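Local coordinates for protein glucosidase (Croceicoccus marinus, PDB 5Z3K) that probably hydrolyses O-glycosidic bonds as a family 39 glycoside hydrolase, described as a beta-glucosidase from a deep-sea bacterium, at residues Gly18-Pro30 / Met291-Asp305. Residues are numbered along the deposited sequence; the frame is centred on the assembly and turned at random.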
ATOM      1  N   GLY A  18      -5.781 -16.992  14.060  1.00 12.03           N
ATOM      2  CA  GLY A  18      -6.714 -16.050  13.482  1.00 12.29           C
ATOM      3  C   GLY A  18      -6.406 -15.906  12.006  1.00 12.13           C
ATOM      4  O   GLY A  18      -5.503 -16.553  11.480  1.00 13.36           O
ATOM      5  N   ASN A  19      -7.164 -15.034  11.351  1.00 16.43           N
ATOM      6  CA  ASN A  19      -6.980 -14.840   9.913  1.00 13.97           C
ATOM      7  C   ASN A  19      -5.838 -13.872   9.637  1.00 12.77           C
ATOM      8  O   ASN A  19      -5.700 -12.843  10.304  1.00 14.18           O
ATOM      9  CB  ASN A  19      -8.259 -14.310   9.266  1.00 15.17           C
ATOM     10  CG  ASN A  19      -9.348 -15.349   9.191  1.00 22.27           C
ATOM     11  OD1 ASN A  19      -9.080 -16.555   9.171  1.00 23.73           O
ATOM     12  ND2 ASN A  19     -10.591 -14.892   9.148  1.00 27.22           N
HETATM   13  N   MSE A  20      -5.021 -14.207   8.641  1.00 10.66           N
HETATM   14  CA  MSE A  20      -4.077 -13.253   8.090  1.00 11.72           C
HETATM   15  C   MSE A  20      -4.878 -12.192   7.342  1.00 13.09           C
HETATM   16  O   MSE A  20      -5.887 -12.510   6.706  1.00 14.34           O
HETATM   17  CB  MSE A  20      -3.079 -13.933   7.143  1.00  8.40           C
HETATM   18  CG  MSE A  20      -1.998 -12.996   6.634  1.00 10.66           C
HETATM   19 SE   MSE A  20      -0.706 -12.635   8.031  0.66  9.39          SE
HETATM   20  CE  MSE A  20       0.313 -14.290   7.889  1.00 14.02           C
ATOM     21  N   ARG A  21      -4.450 -10.937   7.411  1.00 11.17           N
ATOM     22  CA  ARG A  21      -5.168  -9.842   6.768  1.00  9.61           C
ATOM     23  C   ARG A  21      -4.414  -9.404   5.517  1.00 12.69           C
ATOM     24  O   ARG A  21      -3.208  -9.138   5.570  1.00 10.67           O
ATOM     25  CB  ARG A  21      -5.352  -8.665   7.735  1.00 12.41           C
ATOM     26  CG  ARG A  21      -6.113  -9.052   8.998  1.00 12.12           C
ATOM     27  CD  ARG A  21      -6.667  -7.823   9.738  1.00 15.92           C
ATOM     28  NE  ARG A  21      -5.589  -6.990  10.255  1.00 13.84           N
ATOM     29  CZ  ARG A  21      -5.400  -5.721   9.920  1.00 16.58           C
ATOM     30  NH1 ARG A  21      -6.224  -5.136   9.062  1.00 13.66           N
ATOM     31  NH2 ARG A  21      -4.389  -5.039  10.454  1.00 15.10           N
ATOM     32  N   GLN A  22      -5.124  -9.320   4.396  1.00 12.67           N
ATOM     33  CA  GLN A  22      -4.477  -9.082   3.101  1.00 11.38           C
ATOM     34  C   GLN A  22      -4.259  -7.586   2.907  1.00 12.35           C
ATOM     35  O   GLN A  22      -5.107  -6.869   2.361  1.00 11.89           O
ATOM     36  CB  GLN A  22      -5.309  -9.683   1.976  1.00 11.57           C
ATOM     37  CG  GLN A  22      -5.002 -11.160   1.728  1.00 11.30           C
ATOM     38  CD  GLN A  22      -5.512 -12.062   2.845  1.00 16.06           C
ATOM     39  OE1 GLN A  22      -6.714 -12.113   3.116  1.00 17.69           O
ATOM     40  NE2 GLN A  22      -4.597 -12.773   3.504  1.00 13.03           N
ATOM     41  N   LEU A  23      -3.094  -7.104   3.349  1.00  9.54           N
ATOM     42  CA  LEU A  23      -2.764  -5.689   3.276  1.00  8.15           C
ATOM     43  C   LEU A  23      -1.777  -5.360   2.155  1.00  9.69           C
ATOM     44  O   LEU A  23      -1.278  -4.226   2.095  1.00 10.13           O
ATOM     45  CB  LEU A  23      -2.199  -5.208   4.614  1.00 10.44           C
ATOM     46  CG  LEU A  23      -3.125  -5.303   5.836  1.00 16.98           C
ATOM     47  CD1 LEU A  23      -2.527  -4.535   7.040  1.00 12.25           C
ATOM     48  CD2 LEU A  23      -4.476  -4.769   5.478  1.00 15.07           C
ATOM     49  N   HIS A  24      -1.489  -6.311   1.260  1.00  7.86           N
ATOM     50  CA  HIS A  24      -0.458  -6.096   0.238  1.00  7.34           C
ATOM     51  C   HIS A  24      -1.032  -5.381  -0.983  1.00  9.87           C
ATOM     52  O   HIS A  24      -1.098  -5.924  -2.088  1.00 10.95           O
ATOM     53  CB  HIS A  24       0.192  -7.407  -0.192  1.00  8.61           C
ATOM     54  CG  HIS A  24       1.594  -7.234  -0.687  1.00  9.46           C
ATOM     55  ND1 HIS A  24       2.600  -6.736   0.109  1.00  9.97           N
ATOM     56  CD2 HIS A  24       2.166  -7.514  -1.885  1.00  9.65           C
ATOM     57  CE1 HIS A  24       3.728  -6.693  -0.581  1.00 13.43           C
ATOM     58  NE2 HIS A  24       3.494  -7.168  -1.792  1.00 10.63           N
ATOM     59  N   GLY A  25      -1.431  -4.133  -0.770  1.00  8.55           N
ATOM     60  CA  GLY A  25      -1.778  -3.267  -1.879  1.00  9.37           C
ATOM     61  C   GLY A  25      -0.596  -2.436  -2.340  1.00 10.94           C
ATOM     62  O   GLY A  25       0.392  -2.285  -1.626  1.00 11.61           O
ATOM     63  N   THR A  26      -0.703  -1.864  -3.542  1.00 11.88           N
ATOM     64  CA  THR A  26       0.385  -1.030  -4.038  1.00 10.03           C
ATOM     65  C   THR A  26      -0.147  -0.102  -5.114  1.00 11.20           C
ATOM     66  O   THR A  26      -1.288  -0.216  -5.561  1.00 10.51           O
ATOM     67  CB  THR A  26       1.544  -1.866  -4.596  1.00 11.57           C
ATOM     68  OG1 THR A  26       2.708  -1.042  -4.709  1.00 12.58           O
ATOM     69  CG2 THR A  26       1.197  -2.403  -5.986  1.00 10.69           C
ATOM     70  N   SER A  27       0.704   0.823  -5.523  1.00 13.17           N
ATOM     71  CA  SER A  27       0.392   1.720  -6.616  1.00  9.27           C
ATOM     72  C   SER A  27       1.537   1.656  -7.615  1.00 10.50           C
ATOM     73  O   SER A  27       2.582   1.057  -7.352  1.00 11.20           O
ATOM     74  CB  SER A  27       0.174   3.154  -6.123  1.00 18.00           C
ATOM     75  OG  SER A  27       1.409   3.764  -5.825  1.00 18.82           O
ATOM     76  N   GLY A  28       1.324   2.279  -8.764  1.00 13.01           N
ATOM     77  CA  GLY A  28       2.294   2.287  -9.842  1.00 15.78           C
ATOM     78  C   GLY A  28       1.726   1.703 -11.121  1.00 13.04           C
ATOM     79  O   GLY A  28       0.598   1.216 -11.173  1.00 11.58           O
ATOM     80  N   ILE A  29       2.555   1.748 -12.163  1.00 11.43           N
ATOM     81  CA  ILE A  29       2.228   1.307 -13.514  1.00 14.17           C
ATOM     82  C   ILE A  29       2.934  -0.028 -13.750  1.00 13.05           C
ATOM     83  O   ILE A  29       4.172  -0.066 -13.830  1.00 13.41           O
ATOM     84  CB  ILE A  29       2.643   2.355 -14.559  1.00 12.85           C
ATOM     85  CG1 ILE A  29       1.861   3.664 -14.336  1.00 13.92           C
ATOM     86  CG2 ILE A  29       2.442   1.806 -15.967  1.00 13.88           C
ATOM     87  CD1 ILE A  29       2.411   4.883 -15.105  1.00 11.47           C
ATOM     88  N   PRO A  30       2.204  -1.146 -13.869  1.00 11.38           N
ATOM     89  CA  PRO A  30       2.864  -2.455 -13.931  1.00 12.31           C
ATOM     90  C   PRO A  30       3.331  -2.887 -15.312  1.00 12.13           C
ATOM     91  O   PRO A  30       4.110  -3.847 -15.395  1.00 12.97           O
ATOM     92  CB  PRO A  30       1.775  -3.410 -13.413  1.00 12.73           C
ATOM     93  CG  PRO A  30       0.490  -2.755 -13.785  1.00 11.09           C
ATOM     94  CD  PRO A  30       0.744  -1.263 -13.656  1.00 13.87           C
HETATM   95  N   MSE A 291       2.398  -3.461  10.828  1.00 10.60           N
HETATM   96  CA  MSE A 291       1.075  -2.899  10.578  1.00  9.94           C
HETATM   97  C   MSE A 291       0.023  -3.997  10.454  1.00 12.87           C
HETATM   98  O   MSE A 291      -1.166  -3.709  10.424  1.00 12.07           O
HETATM   99  CB  MSE A 291       1.080  -2.014   9.322  1.00 12.31           C
HETATM  100  CG  MSE A 291       1.108  -2.789   8.022  1.00 12.30           C
HETATM  101 SE   MSE A 291       0.855  -1.586   6.509  0.79 17.94          SE
HETATM  102  CE  MSE A 291       2.570  -0.662   6.518  1.00 11.91           C
ATOM    103  N   GLN A 292       0.452  -5.263  10.383  1.00 11.02           N
ATOM    104  CA  GLN A 292      -0.518  -6.355  10.390  1.00  9.30           C
ATOM    105  C   GLN A 292      -1.339  -6.353  11.674  1.00 13.07           C
ATOM    106  O   GLN A 292      -2.493  -6.794  11.678  1.00 12.73           O
ATOM    107  CB  GLN A 292       0.198  -7.696  10.198  1.00 13.34           C
ATOM    108  CG  GLN A 292      -0.697  -8.945  10.263  1.00 14.17           C
ATOM    109  CD  GLN A 292      -1.591  -9.157   9.041  1.00 13.14           C
ATOM    110  OE1 GLN A 292      -2.534  -9.952   9.091  1.00 12.44           O
ATOM    111  NE2 GLN A 292      -1.298  -8.460   7.941  1.00 13.23           N
ATOM    112  N   ASP A 293      -0.761  -5.848  12.761  1.00 12.63           N
ATOM    113  CA  ASP A 293      -1.435  -5.660  14.043  1.00 12.75           C
ATOM    114  C   ASP A 293      -1.616  -4.154  14.253  1.00 12.83           C
ATOM    115  O   ASP A 293      -0.808  -3.494  14.907  1.00 12.64           O
ATOM    116  CB  ASP A 293      -0.618  -6.293  15.165  1.00 13.65           C
ATOM    117  CG  ASP A 293      -0.451  -7.781  14.988  1.00 15.18           C
ATOM    118  OD1 ASP A 293      -1.480  -8.444  14.736  1.00 12.91           O
ATOM    119  OD2 ASP A 293       0.701  -8.278  15.084  1.00 12.23           O
ATOM    120  N   SER A 294      -2.670  -3.597  13.667  1.00 14.83           N
ATOM    121  CA  SER A 294      -2.823  -2.142  13.686  1.00 10.90           C
ATOM    122  C   SER A 294      -4.243  -1.793  13.271  1.00 12.43           C
ATOM    123  O   SER A 294      -5.027  -2.657  12.878  1.00 12.74           O
ATOM    124  CB  SER A 294      -1.825  -1.461  12.749  1.00 13.53           C
ATOM    125  OG  SER A 294      -2.286  -1.548  11.407  1.00 12.72           O
ATOM    126  N   GLU A 295      -4.557  -0.499  13.331  1.00 14.12           N
ATOM    127  CA  GLU A 295      -5.842  -0.016  12.851  1.00 14.26           C
ATOM    128  C   GLU A 295      -5.888   0.147  11.335  1.00 12.92           C
ATOM    129  O   GLU A 295      -6.934   0.538  10.810  1.00 13.21           O
ATOM    130  CB  GLU A 295      -6.192   1.310  13.538  1.00 11.25           C
ATOM    131  CG  GLU A 295      -6.255   1.190  15.070  1.00 15.64           C
ATOM    132  CD  GLU A 295      -7.318   0.214  15.546  1.00 22.25           C
ATOM    133  OE1 GLU A 295      -8.337   0.046  14.847  1.00 20.08           O
ATOM    134  OE2 GLU A 295      -7.150  -0.364  16.639  1.00 24.81           O
ATOM    135  N   VAL A 296      -4.797  -0.154  10.618  1.00 14.12           N
ATOM    136  CA  VAL A 296      -4.835  -0.129   9.161  1.00 11.53           C
ATOM    137  C   VAL A 296      -5.714  -1.267   8.657  1.00 13.21           C
ATOM    138  O   VAL A 296      -5.511  -2.440   9.005  1.00 13.33           O
ATOM    139  CB  VAL A 296      -3.416  -0.233   8.574  1.00 13.26           C
ATOM    140  CG1 VAL A 296      -3.471  -0.255   7.048  1.00 14.90           C
ATOM    141  CG2 VAL A 296      -2.538   0.911   9.072  1.00 13.21           C
ATOM    142  N   ASP A 297      -6.686  -0.932   7.807  1.00 14.04           N
ATOM    143  CA  ASP A 297      -7.564  -1.947   7.232  1.00 16.33           C
ATOM    144  C   ASP A 297      -7.193  -2.315   5.804  1.00 15.32           C
ATOM    145  O   ASP A 297      -7.451  -3.448   5.379  1.00 13.83           O
ATOM    146  CB  ASP A 297      -9.017  -1.471   7.258  1.00 16.04           C
ATOM    147  CG  ASP A 297      -9.556  -1.348   8.670  1.00 17.77           C
ATOM    148  OD1 ASP A 297      -9.341  -2.284   9.465  1.00 19.80           O
ATOM    149  OD2 ASP A 297     -10.165  -0.309   8.995  1.00 18.07           O
ATOM    150  N   LYS A 298      -6.611  -1.375   5.064  1.00 12.78           N
ATOM    151  CA  LYS A 298      -6.117  -1.589   3.712  1.00 11.68           C
ATOM    152  C   LYS A 298      -4.900  -0.695   3.531  1.00 10.58           C
ATOM    153  O   LYS A 298      -4.866   0.425   4.055  1.00 12.89           O
ATOM    154  CB  LYS A 298      -7.170  -1.235   2.654  1.00 13.90           C
ATOM    155  CG  LYS A 298      -8.433  -2.064   2.694  1.00 17.61           C
ATOM    156  CD  LYS A 298      -8.180  -3.485   2.262  1.00 19.74           C
ATOM    157  CE  LYS A 298      -9.502  -4.178   1.884  1.00 27.89           C
ATOM    158  NZ  LYS A 298     -10.664  -3.559   2.594  1.00 32.30           N
ATOM    159  N   ALA A 299      -3.910  -1.181   2.783  1.00 10.51           N
ATOM    160  CA  ALA A 299      -2.651  -0.469   2.656  1.00 11.56           C
ATOM    161  C   ALA A 299      -2.164  -0.501   1.220  1.00 14.55           C
ATOM    162  O   ALA A 299      -2.329  -1.513   0.530  1.00 10.17           O
ATOM    163  CB  ALA A 299      -1.581  -1.079   3.574  1.00  7.40           C
ATOM    164  N   ILE A 300      -1.540   0.608   0.804  1.00 10.83           N
ATOM    165  CA  ILE A 300      -1.053   0.829  -0.561  1.00 12.83           C
ATOM    166  C   ILE A 300       0.416   1.226  -0.444  1.00 12.04           C
ATOM    167  O   ILE A 300       0.730   2.374  -0.104  1.00 10.71           O
ATOM    168  CB  ILE A 300      -1.844   1.919  -1.301  1.00 11.74           C
ATOM    169  CG1 ILE A 300      -3.350   1.652  -1.288  1.00 13.35           C
ATOM    170  CG2 ILE A 300      -1.355   2.051  -2.737  1.00 11.59           C
ATOM    171  CD1 ILE A 300      -3.788   0.467  -2.162  1.00 13.62           C
ATOM    172  N   PHE A 301       1.317   0.290  -0.730  1.00 11.77           N
ATOM    173  CA  PHE A 301       2.741   0.596  -0.744  1.00 11.12           C
ATOM    174  C   PHE A 301       3.096   1.471  -1.938  1.00 15.23           C
ATOM    175  O   PHE A 301       2.673   1.204  -3.062  1.00 11.54           O
ATOM    176  CB  PHE A 301       3.564  -0.686  -0.814  1.00 10.93           C
ATOM    177  CG  PHE A 301       5.035  -0.430  -0.998  1.00 13.12           C
ATOM    178  CD1 PHE A 301       5.835  -0.138   0.106  1.00 12.10           C
ATOM    179  CD2 PHE A 301       5.611  -0.456  -2.264  1.00 11.82           C
ATOM    180  CE1 PHE A 301       7.195   0.095  -0.040  1.00 11.29           C
ATOM    181  CE2 PHE A 301       6.965  -0.211  -2.438  1.00 12.36           C
ATOM    182  CZ  PHE A 301       7.764   0.067  -1.324  1.00 12.97           C
ATOM    183  N   PHE A 302       3.935   2.479  -1.697  1.00 10.85           N
ATOM    184  CA  PHE A 302       4.305   3.479  -2.698  1.00 13.54           C
ATOM    185  C   PHE A 302       5.801   3.367  -2.989  1.00 12.37           C
ATOM    186  O   PHE A 302       6.614   3.601  -2.091  1.00 12.93           O
ATOM    187  CB  PHE A 302       3.968   4.877  -2.172  1.00 14.12           C
ATOM    188  CG  PHE A 302       4.304   5.995  -3.128  1.00 17.19           C
ATOM    189  CD1 PHE A 302       3.503   6.238  -4.234  1.00 11.10           C
ATOM    190  CD2 PHE A 302       5.413   6.799  -2.920  1.00 15.98           C
ATOM    191  CE1 PHE A 302       3.799   7.268  -5.120  1.00 12.84           C
ATOM    192  CE2 PHE A 302       5.718   7.836  -3.804  1.00 14.39           C
ATOM    193  CZ  PHE A 302       4.902   8.067  -4.904  1.00 14.29           C
ATOM    194  N   ARG A 303       6.182   2.998  -4.221  1.00 13.61           N
ATOM    195  CA  ARG A 303       5.338   2.501  -5.312  1.00 13.18           C
ATOM    196  C   ARG A 303       6.085   1.338  -5.970  1.00 13.65           C
ATOM    197  O   ARG A 303       7.318   1.389  -6.091  1.00 12.74           O
ATOM    198  CB  ARG A 303       5.043   3.606  -6.341  1.00 11.54           C
ATOM    199  CG  ARG A 303       6.280   4.391  -6.808  1.00 10.54           C
ATOM    200  CD  ARG A 303       5.905   5.660  -7.611  1.00 14.62           C
ATOM    201  NE  ARG A 303       5.514   5.316  -8.979  1.00 13.14           N
ATOM    202  CZ  ARG A 303       5.054   6.179  -9.884  1.00 13.83           C
ATOM    203  NH1 ARG A 303       4.899   7.470  -9.589  1.00 16.37           N
ATOM    204  NH2 ARG A 303       4.727   5.742 -11.089  1.00 15.66           N
ATOM    205  N   ALA A 304       5.358   0.294  -6.387  1.00 12.13           N
ATOM    206  CA  ALA A 304       5.972  -0.929  -6.921  1.00 13.88           C
ATOM    207  C   ALA A 304       6.175  -0.849  -8.440  1.00 13.01           C
ATOM    208  O   ALA A 304       5.683  -1.674  -9.219  1.00 11.67           O
ATOM    209  CB  ALA A 304       5.132  -2.150  -6.547  1.00 11.25           C
ATOM    210  N   ASP A 305       6.933   0.154  -8.871  1.00 12.24           N
ATOM    211  CA  ASP A 305       7.325   0.224 -10.277  1.00 12.05           C
ATOM    212  C   ASP A 305       8.683   0.911 -10.351  1.00 13.14           C
ATOM    213  O   ASP A 305       9.375   1.050  -9.338  1.00 12.00           O
ATOM    214  CB  ASP A 305       6.233   0.884 -11.142  1.00 13.13           C
ATOM    215  CG  ASP A 305       5.979   2.368 -10.816  1.00 15.68           C
ATOM    216  OD1 ASP A 305       6.741   3.002 -10.046  1.00 11.11           O
ATOM    217  OD2 ASP A 305       4.984   2.907 -11.365  1.00 12.84           O
TER
HETATM  218  O   HOH W   1      -3.670 -11.046  11.199  1.00 11.32           O
HETATM  219  O   HOH W   2      -4.742  -8.908  12.479  1.00 15.38           O
HETATM  220  O   HOH W   3      -9.316  -4.966   8.620  1.00 25.45           O
HETATM  221  O   HOH W   4      -8.132  -5.996   6.712  1.00 27.07           O
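The R21 side chain fills a hollow in the loop that follows helix 277-291, where the carbonyl oxygens of Q292 and V296 receive its guanidinium. A bend at chi3 (-66°) turns this group so that its edge meets both oxygens: NH1 reaches V296 O at 2.8 Å, and NH2 bonds Q292 O from above that carbonyl's plane. Waters link NE to Q292 O and NH1 to D297 O. Q292 slides past R21 in the opposite direction, and its amide pairs with the backbone of R21: R21 N gives to a lone pair of Q292 OE1 at 2.7 Å, and NE2 gives, in the amide plane, to a lone pair of R21 O. The M20 side chain crosses that of Q292 at about a right angle, its selenium nearest to OE1.

Deeper in, L23 is the main apolar bump. Its CD1 lies among M291 CG, M291 O and V296 CG1, while CD2 presses on D297 O at 3.3 Å and CB faces the methyl of A299. Beyond it the chains run parallel, G25 beside I300 and T26 beside F301, as the first and last strands that close the eight-stranded (beta/alpha)8 barrel. F301 N bonds G25 O, and F301 O accepts both S27 N and the hydroxyl of T26 (OG1 to F301 O, 2.8 Å). The lack of a side chain at G25 lets its CA come within 3.0 Å of A299 O; I300 CG2 lies over the T26-S27 peptide.

The A304 methyl packs against T26, its CB 3.2 Å from T26 OG1. S27 OG, hydrogen-bonded to D58, touches the edge of the F302 ring, one face of which carries R303 CG. With no side chain at G28, D305 OD2 comes within 3.2 Å of G28 CA and accepts I29 N at 2.8 Å on its anti side, while R303 grips the carboxylate side-on through NE and NH2.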